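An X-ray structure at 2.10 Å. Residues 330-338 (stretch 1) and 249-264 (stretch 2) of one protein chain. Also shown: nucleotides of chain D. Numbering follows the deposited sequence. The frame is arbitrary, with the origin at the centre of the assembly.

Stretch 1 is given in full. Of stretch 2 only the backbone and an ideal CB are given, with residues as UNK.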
ATOM      1  N   GLY B 330      15.717 -17.272 -16.943  1.00 71.38           N
ATOM      2  CA  GLY B 330      15.494 -18.169 -18.066  1.00 77.92           C
ATOM      3  C   GLY B 330      15.491 -19.648 -17.694  1.00 82.13           C
ATOM      4  O   GLY B 330      14.948 -20.035 -16.656  1.00 82.38           O
ATOM      5  N   THR B 331      16.120 -20.462 -18.539  1.00 87.92           N
ATOM      6  CA  THR B 331      16.074 -21.926 -18.422  1.00 90.54           C
ATOM      7  C   THR B 331      17.194 -22.531 -17.552  1.00 93.63           C
ATOM      8  O   THR B 331      17.089 -23.692 -17.134  1.00 90.52           O
ATOM      9  CB  THR B 331      16.136 -22.575 -19.815  1.00 88.80           C
ATOM     10  OG1 THR B 331      17.311 -22.119 -20.514  1.00 86.29           O
ATOM     11  CG2 THR B 331      14.875 -22.234 -20.613  1.00 89.02           C
ATOM     12  N   GLY B 332      18.248 -21.753 -17.284  1.00 86.78           N
ATOM     13  CA  GLY B 332      19.387 -22.222 -16.497  1.00 85.24           C
ATOM     14  C   GLY B 332      20.447 -22.888 -17.352  1.00 89.81           C
ATOM     15  O   GLY B 332      21.307 -23.604 -16.827  1.00 86.52           O
ATOM     16  N   ALA B 333      20.367 -22.660 -18.669  1.00 91.03           N
ATOM     17  CA  ALA B 333      21.399 -23.038 -19.635  1.00 93.71           C
ATOM     18  C   ALA B 333      21.783 -21.789 -20.437  1.00 88.34           C
ATOM     19  O   ALA B 333      20.898 -21.030 -20.849  1.00 88.30           O
ATOM     20  CB  ALA B 333      20.869 -24.135 -20.558  1.00 95.80           C
ATOM     21  N   VAL B 334      23.085 -21.563 -20.635  1.00 85.89           N
ATOM     22  CA  VAL B 334      23.571 -20.454 -21.475  1.00 90.94           C
ATOM     23  C   VAL B 334      24.401 -20.977 -22.663  1.00103.70           C
ATOM     24  O   VAL B 334      24.648 -22.175 -22.784  1.00104.28           O
ATOM     25  CB  VAL B 334      24.311 -19.362 -20.651  1.00 88.95           C
ATOM     26  CG1 VAL B 334      23.577 -19.103 -19.344  1.00 89.41           C
ATOM     27  CG2 VAL B 334      25.769 -19.723 -20.384  1.00 90.61           C
ATOM     28  N   ILE B 335      24.861 -20.056 -23.506  1.00118.16           N
ATOM     29  CA  ILE B 335      25.211 -20.357 -24.896  1.00119.69           C
ATOM     30  C   ILE B 335      26.313 -19.379 -25.324  1.00125.45           C
ATOM     31  O   ILE B 335      26.056 -18.385 -26.001  1.00122.51           O
ATOM     32  CB  ILE B 335      23.912 -20.284 -25.754  1.00117.75           C
ATOM     33  CG1 ILE B 335      24.145 -20.640 -27.222  1.00115.57           C
ATOM     34  CG2 ILE B 335      23.212 -18.927 -25.631  1.00122.62           C
ATOM     35  CD1 ILE B 335      22.850 -20.723 -28.013  1.00112.09           C
ATOM     36  N   GLY B 336      27.548 -19.684 -24.915  1.00131.86           N
ATOM     37  CA  GLY B 336      28.620 -18.674 -24.794  1.00139.67           C
ATOM     38  C   GLY B 336      29.458 -18.264 -26.005  1.00142.50           C
ATOM     39  O   GLY B 336      29.776 -19.085 -26.865  1.00144.44           O
ATOM     40  N   VAL B 337      29.831 -16.979 -26.040  1.00144.72           N
ATOM     41  CA  VAL B 337      30.663 -16.387 -27.100  1.00143.51           C
ATOM     42  C   VAL B 337      31.554 -15.269 -26.520  1.00145.89           C
ATOM     43  O   VAL B 337      31.033 -14.271 -26.008  1.00146.85           O
ATOM     44  CB  VAL B 337      29.797 -15.746 -28.222  1.00146.84           C
ATOM     45  CG1 VAL B 337      30.678 -15.227 -29.366  1.00150.38           C
ATOM     46  CG2 VAL B 337      28.736 -16.715 -28.739  1.00143.75           C
ATOM     47  N   PRO B 338      32.894 -15.444 -26.559  1.00136.93           N
ATOM     48  CA  PRO B 338      33.834 -14.306 -26.431  1.00127.67           C
ATOM     49  C   PRO B 338      34.292 -13.737 -27.784  1.00113.44           C
ATOM     50  O   PRO B 338      33.730 -12.758 -28.283  1.00100.18           O
ATOM     51  CB  PRO B 338      35.027 -14.914 -25.672  1.00128.65           C
ATOM     52  CG  PRO B 338      34.568 -16.260 -25.197  1.00130.47           C
ATOM     53  CD  PRO B 338      33.552 -16.710 -26.198  1.00130.15           C
ATOM     54  N   UNK B 249      21.206 -14.169 -32.785  1.00120.89           N
ATOM     55  CA  UNK B 249      22.132 -13.788 -33.856  1.00120.32           C
ATOM     56  C   UNK B 249      23.519 -14.459 -33.779  1.00117.99           C
ATOM     57  O   UNK B 249      24.011 -14.938 -34.796  1.00127.51           O
ATOM     58  CB  UNK B 249      22.314 -12.269 -33.836  1.00120.32           C
ATOM     59  N   UNK B 250      24.117 -14.558 -32.593  1.00106.69           N
ATOM     60  CA  UNK B 250      25.440 -15.184 -32.448  1.00106.38           C
ATOM     61  C   UNK B 250      25.424 -16.724 -32.236  1.00101.97           C
ATOM     62  O   UNK B 250      26.361 -17.263 -31.646  1.00104.48           O
ATOM     63  CB  UNK B 250      26.160 -14.531 -31.267  1.00106.38           C
ATOM     64  N   UNK B 251      24.409 -17.429 -32.754  1.00 96.59           N
ATOM     65  CA  UNK B 251      24.219 -18.882 -32.500  1.00103.03           C
ATOM     66  C   UNK B 251      25.332 -19.805 -33.031  1.00109.55           C
ATOM     67  O   UNK B 251      25.776 -20.737 -32.341  1.00102.91           O
ATOM     68  CB  UNK B 251      22.895 -19.324 -33.127  1.00103.03           C
ATOM     69  N   UNK B 252      25.747 -19.563 -34.272  1.00116.09           N
ATOM     70  CA  UNK B 252      26.870 -20.288 -34.870  1.00119.84           C
ATOM     71  C   UNK B 252      28.211 -19.884 -34.228  1.00115.71           C
ATOM     72  O   UNK B 252      29.180 -20.645 -34.269  1.00119.58           O
ATOM     73  CB  UNK B 252      26.913 -20.032 -36.378  1.00119.84           C
ATOM     74  N   UNK B 253      28.260 -18.696 -33.626  1.00106.54           N
ATOM     75  CA  UNK B 253      29.427 -18.251 -32.884  1.00101.94           C
ATOM     76  C   UNK B 253      29.683 -18.929 -31.548  1.00102.65           C
ATOM     77  O   UNK B 253      30.659 -18.577 -30.889  1.00110.13           O
ATOM     78  CB  UNK B 253      29.305 -16.745 -32.643  1.00101.94           C
ATOM     79  N   UNK B 254      28.846 -19.885 -31.125  1.00103.76           N
ATOM     80  CA  UNK B 254      28.997 -20.478 -29.786  1.00114.82           C
ATOM     81  C   UNK B 254      30.141 -21.489 -29.719  1.00117.37           C
ATOM     82  O   UNK B 254      30.110 -22.521 -30.389  1.00120.38           O
ATOM     83  CB  UNK B 254      27.692 -21.158 -29.366  1.00114.82           C
ATOM     84  N   UNK B 255      31.166 -21.158 -28.934  1.00119.18           N
ATOM     85  CA  UNK B 255      32.257 -22.093 -28.623  1.00120.79           C
ATOM     86  C   UNK B 255      31.824 -23.176 -27.606  1.00122.05           C
ATOM     87  O   UNK B 255      32.421 -24.255 -27.576  1.00118.47           O
ATOM     88  CB  UNK B 255      33.459 -21.320 -28.076  1.00120.79           C
ATOM     89  N   UNK B 256      30.801 -22.899 -26.784  1.00123.72           N
ATOM     90  CA  UNK B 256      30.378 -23.835 -25.721  1.00122.09           C
ATOM     91  C   UNK B 256      28.928 -23.667 -25.213  1.00112.14           C
ATOM     92  O   UNK B 256      28.166 -22.818 -25.689  1.00106.95           O
ATOM     93  CB  UNK B 256      31.326 -23.681 -24.530  1.00122.09           C
ATOM     94  N   UNK B 257      28.559 -24.555 -24.289  1.00105.17           N
ATOM     95  CA  UNK B 257      27.338 -24.486 -23.490  1.00105.05           C
ATOM     96  C   UNK B 257      27.766 -24.600 -22.028  1.00104.69           C
ATOM     97  O   UNK B 257      28.728 -25.305 -21.720  1.00104.67           O
ATOM     98  CB  UNK B 257      26.341 -25.581 -23.875  1.00105.05           C
ATOM     99  N   UNK B 258      27.075 -23.889 -21.135  1.00106.81           N
ATOM    100  CA  UNK B 258      27.331 -23.982 -19.688  1.00100.78           C
ATOM    101  C   UNK B 258      26.019 -24.017 -18.909  1.00 99.38           C
ATOM    102  O   UNK B 258      25.058 -23.326 -19.265  1.00 96.83           O
ATOM    103  CB  UNK B 258      28.189 -22.806 -19.216  1.00100.78           C
ATOM    104  N   UNK B 259      25.997 -24.824 -17.845  1.00 95.36           N
ATOM    105  CA  UNK B 259      24.783 -25.101 -17.079  1.00 91.11           C
ATOM    106  C   UNK B 259      24.817 -24.544 -15.663  1.00 86.46           C
ATOM    107  O   UNK B 259      25.885 -24.289 -15.082  1.00 76.98           O
ATOM    108  CB  UNK B 259      24.547 -26.611 -17.020  1.00 91.11           C
ATOM    109  N   UNK B 260      23.618 -24.403 -15.110  1.00 83.25           N
ATOM    110  CA  UNK B 260      23.441 -24.103 -13.700  1.00 86.71           C
ATOM    111  C   UNK B 260      23.543 -25.400 -12.856  1.00 76.70           C
ATOM    112  O   UNK B 260      22.790 -26.364 -13.113  1.00 56.97           O
ATOM    113  CB  UNK B 260      22.094 -23.413 -13.475  1.00 86.71           C
ATOM    114  N   UNK B 261      24.420 -25.401 -11.818  1.00 73.72           N
ATOM    115  CA  UNK B 261      24.610 -26.498 -10.859  1.00 79.13           C
ATOM    116  C   UNK B 261      23.354 -27.199 -10.345  1.00 83.64           C
ATOM    117  O   UNK B 261      23.433 -28.361  -9.948  1.00 83.49           O
ATOM    118  CB  UNK B 261      25.373 -25.955  -9.649  1.00 79.13           C
ATOM    119  N   UNK B 262      22.227 -26.482 -10.345  1.00 87.37           N
ATOM    120  CA  UNK B 262      20.935 -26.980  -9.843  1.00 84.19           C
ATOM    121  C   UNK B 262      19.978 -27.478 -10.947  1.00 83.14           C
ATOM    122  O   UNK B 262      18.841 -27.839 -10.640  1.00 81.40           O
ATOM    123  CB  UNK B 262      20.244 -25.869  -9.049  1.00 84.19           C
ATOM    124  N   UNK B 263      20.440 -27.542 -12.203  1.00 84.81           N
ATOM    125  CA  UNK B 263      19.577 -27.905 -13.348  1.00 87.94           C
ATOM    126  C   UNK B 263      19.141 -29.375 -13.310  1.00 86.34           C
ATOM    127  O   UNK B 263      19.952 -30.234 -12.969  1.00 82.05           O
ATOM    128  CB  UNK B 263      20.309 -27.627 -14.662  1.00 87.94           C
ATOM    129  N   UNK B 264      17.875 -29.645 -13.669  1.00 87.76           N
ATOM    130  CA  UNK B 264      17.254 -30.988 -13.579  1.00 92.88           C
ATOM    131  C   UNK B 264      18.127 -32.064 -14.222  1.00 97.35           C
ATOM    132  O   UNK B 264      18.514 -33.035 -13.573  1.00 93.59           O
ATOM    133  CB  UNK B 264      15.878 -30.982 -14.249  1.00 92.88           C
TER
ATOM    134  P     A D  84      20.585  -9.554 -19.854  1.00 91.13           P
ATOM    135  OP1   A D  84      20.385  -8.401 -20.764  1.00 93.73           O
ATOM    136  OP2   A D  84      19.420 -10.318 -19.328  1.00 96.83           O
ATOM    137  O5'   A D  84      21.518 -10.562 -20.663  1.00 93.79           O
ATOM    138  C5'   A D  84      20.939 -11.554 -21.545  1.00 91.54           C
ATOM    139  C4'   A D  84      21.958 -12.623 -21.851  1.00 90.39           C
ATOM    140  O4'   A D  84      22.367 -13.272 -20.618  1.00 86.24           O
ATOM    141  C3'   A D  84      21.505 -13.786 -22.729  1.00 88.37           C
ATOM    142  O3'   A D  84      21.512 -13.470 -24.116  1.00 96.34           O
ATOM    143  C2'   A D  84      22.560 -14.831 -22.404  1.00 87.59           C
ATOM    144  O2'   A D  84      23.745 -14.587 -23.145  1.00 92.11           O
ATOM    145  C1'   A D  84      22.763 -14.603 -20.898  1.00 76.51           C
ATOM    146  N9    A D  84      22.027 -15.508 -20.010  1.00 65.50           N
ATOM    147  C8    A D  84      20.912 -16.268 -20.278  1.00 67.06           C
ATOM    148  N7    A D  84      20.513 -17.001 -19.264  1.00 63.87           N
ATOM    149  C5    A D  84      21.420 -16.697 -18.257  1.00 62.38           C
ATOM    150  C6    A D  84      21.545 -17.144 -16.928  1.00 62.83           C
ATOM    151  N6    A D  84      20.708 -18.017 -16.359  1.00 70.07           N
ATOM    152  N1    A D  84      22.564 -16.648 -16.191  1.00 61.34           N
ATOM    153  C2    A D  84      23.396 -15.762 -16.758  1.00 61.69           C
ATOM    154  N3    A D  84      23.376 -15.256 -17.992  1.00 64.23           N
ATOM    155  C4    A D  84      22.358 -15.779 -18.702  1.00 64.66           C

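At 249 stretch 1 is out of reach and sets no demand. It is Asp249, whose OD2 is hydrogen-bonded just outside the stretch.

At 250 CA-to-CB points toward stretch 1, near Val337. A small or medium side chain would fit, polar or not. It is Thr250; its OG1 lies 4.1 Å from Val337 CG2.

At 251 CA-to-CB points away, yet Ile335 CD1 is not far off. A long apolar chain could turn back to that methyl. Leu251 does so, with CD1 3.6 Å from Ile335 CD1.

Positions 251 to 254 form a type I turn. CA-to-CB of 252 points away, so many residues would suit. It is Ala252.

At 253 an ideal CB would be crowded by the carbonyl O of 250, at 3.1 Å. Phi is negative, so glycine is not compulsory, but a small residue is favoured. It is Gly253, and its O packs 3.4 Å from Val337 CG2.

At 254 CA-to-CB points sideways, with Ile335 CG1 and Val337 CG2 nearby. A modest, fairly apolar side chain would suit. It is Cys254: CB lies 4.1 Å from Ile335 CG1, and CA makes a CA-H...O contact of 3.3 Å with Gly336 O.

The N of 255 gives a weak hydrogen bond to Gly336 O (3.2 Å), which any residue but proline could supply. CA-to-CB points sideways, and several types would do. It is Thr255, with OG1 3.7 Å from Pro338 CD.

The O of 256 accepts a hydrogen bond from Gly336 N (3.3 Å). CA-to-CB points sideways, and Gly336 has no side chain, leaving room for a large flat group. Phe256 takes it, with Gly336 CA over one ring face; a CB on Gly336 would clash with Phe256 CZ at 2.6 Å.

At 257 the ideal CB is 4.0 Å from Val334 O, and Ile335 is near. A branched apolar residue would suit. Ile257 lays CD1 4.1 Å from Ile335 CG1.

Position 258 pairs with Val334 in an antiparallel bridge. Its O accepts from Val334 N (3.0 Å); its N donates weakly to Val334 O (3.4 Å). With Val334 CG2 4.1 Å from the ideal CB, a small apolar residue fits well. It is Ala258.

Position 259 faces the same side of the sheet as Ala333. An apolar chain could reach that methyl. Leu259 does, CD2 to Ala333 CB being 3.7 Å.

At 260 the N donates to Gly332 O (3.0 Å), and the ideal CB sits close to that oxygen. A small residue suits. It is Ala260, with CB 3.5 Å from Gly332 O.

At 261 CA-to-CB points away and phi is -42°, which suits proline among others; it is Pro261. Positions 262 and 264 are out of reach and open; they are Glu262 and Thr264.

At 263 CA-to-CB points toward stretch 1, where Thr331 O and Gly332 O lie near. A flat or polar side chain would suit. In His263, NE2 lies 3.7 Å from Thr331 O, and Gly332 O sits over one ring face.

Stretch 2, residues 249-264: DTLAGCTFIALAPEHT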
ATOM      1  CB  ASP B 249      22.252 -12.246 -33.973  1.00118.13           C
ATOM      2  CG  ASP B 249      22.733 -11.572 -32.689  1.00113.77           C
ATOM      3  OD1 ASP B 249      23.959 -11.450 -32.485  1.00110.25           O
ATOM      4  OD2 ASP B 249      21.878 -11.116 -31.902  1.00109.23           O
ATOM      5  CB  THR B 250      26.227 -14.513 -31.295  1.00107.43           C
ATOM      6  OG1 THR B 250      25.485 -14.648 -30.082  1.00110.25           O
ATOM      7  CG2 THR B 250      26.469 -13.027 -31.569  1.00107.44           C
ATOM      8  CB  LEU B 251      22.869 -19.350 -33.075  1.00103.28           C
ATOM      9  CG  LEU B 251      22.482 -20.835 -32.995  1.00103.14           C
ATOM     10  CD1 LEU B 251      22.643 -21.393 -31.585  1.00103.93           C
ATOM     11  CD2 LEU B 251      21.049 -21.026 -33.482  1.00102.82           C
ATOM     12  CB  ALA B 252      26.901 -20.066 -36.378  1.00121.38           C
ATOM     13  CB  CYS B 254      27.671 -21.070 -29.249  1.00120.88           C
ATOM     14  SG  CYS B 254      27.062 -22.644 -29.915  1.00120.82           S
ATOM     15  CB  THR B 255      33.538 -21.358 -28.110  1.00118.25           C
ATOM     16  OG1 THR B 255      33.176 -20.102 -27.518  1.00120.88           O
ATOM     17  CG2 THR B 255      34.555 -21.109 -29.249  1.00111.28           C
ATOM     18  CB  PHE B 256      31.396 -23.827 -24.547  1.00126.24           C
ATOM     19  CG  PHE B 256      31.441 -22.546 -23.760  1.00126.21           C
ATOM     20  CD1 PHE B 256      32.318 -21.525 -24.115  1.00131.39           C
ATOM     21  CD2 PHE B 256      30.637 -22.373 -22.639  1.00126.22           C
ATOM     22  CE1 PHE B 256      32.376 -20.345 -23.382  1.00135.96           C
ATOM     23  CE2 PHE B 256      30.687 -21.197 -21.904  1.00129.78           C
ATOM     24  CZ  PHE B 256      31.557 -20.181 -22.277  1.00133.04           C
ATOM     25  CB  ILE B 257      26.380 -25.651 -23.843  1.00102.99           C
ATOM     26  CG1 ILE B 257      25.959 -25.589 -25.321  1.00110.87           C
ATOM     27  CG2 ILE B 257      25.148 -25.673 -22.945  1.00105.42           C
ATOM     28  CD1 ILE B 257      25.177 -24.354 -25.733  1.00114.43           C
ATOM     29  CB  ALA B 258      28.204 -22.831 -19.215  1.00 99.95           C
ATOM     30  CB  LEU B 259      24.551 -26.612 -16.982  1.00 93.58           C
ATOM     31  CG  LEU B 259      24.034 -27.347 -18.209  1.00 95.51           C
ATOM     32  CD1 LEU B 259      23.929 -28.822 -17.865  1.00 98.48           C
ATOM     33  CD2 LEU B 259      22.689 -26.796 -18.659  1.00 95.67           C
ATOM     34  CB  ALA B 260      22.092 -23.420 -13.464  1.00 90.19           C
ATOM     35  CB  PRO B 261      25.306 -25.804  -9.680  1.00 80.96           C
ATOM     36  CG  PRO B 261      26.088 -24.705 -10.291  1.00 78.11           C
ATOM     37  CD  PRO B 261      25.408 -24.327 -11.576  1.00 77.50           C
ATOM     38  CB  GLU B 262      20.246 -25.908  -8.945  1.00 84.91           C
ATOM     39  CG  GLU B 262      20.298 -24.455  -9.433  1.00 78.46           C
ATOM     40  CD  GLU B 262      21.418 -23.622  -8.808  1.00 75.29           C
ATOM     41  OE1 GLU B 262      21.338 -23.318  -7.610  1.00 77.43           O
ATOM     42  OE2 GLU B 262      22.373 -23.201  -9.505  1.00 77.07           O
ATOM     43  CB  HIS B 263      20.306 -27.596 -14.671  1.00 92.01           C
ATOM     44  CG  HIS B 263      19.414 -27.568 -15.875  1.00 94.71           C
ATOM     45  ND1 HIS B 263      19.845 -27.948 -17.126  1.00 97.08           N
ATOM     46  CD2 HIS B 263      18.122 -27.187 -16.024  1.00 99.09           C
ATOM     47  CE1 HIS B 263      18.859 -27.806 -17.994  1.00 92.97           C
ATOM     48  NE2 HIS B 263      17.802 -27.350 -17.350  1.00 93.01           N
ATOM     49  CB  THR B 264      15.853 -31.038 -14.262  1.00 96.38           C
ATOM     50  OG1 THR B 264      15.064 -29.925 -13.842  1.00107.98           O
ATOM     51  CG2 THR B 264      15.093 -32.331 -13.925  1.00 92.72           C
TER
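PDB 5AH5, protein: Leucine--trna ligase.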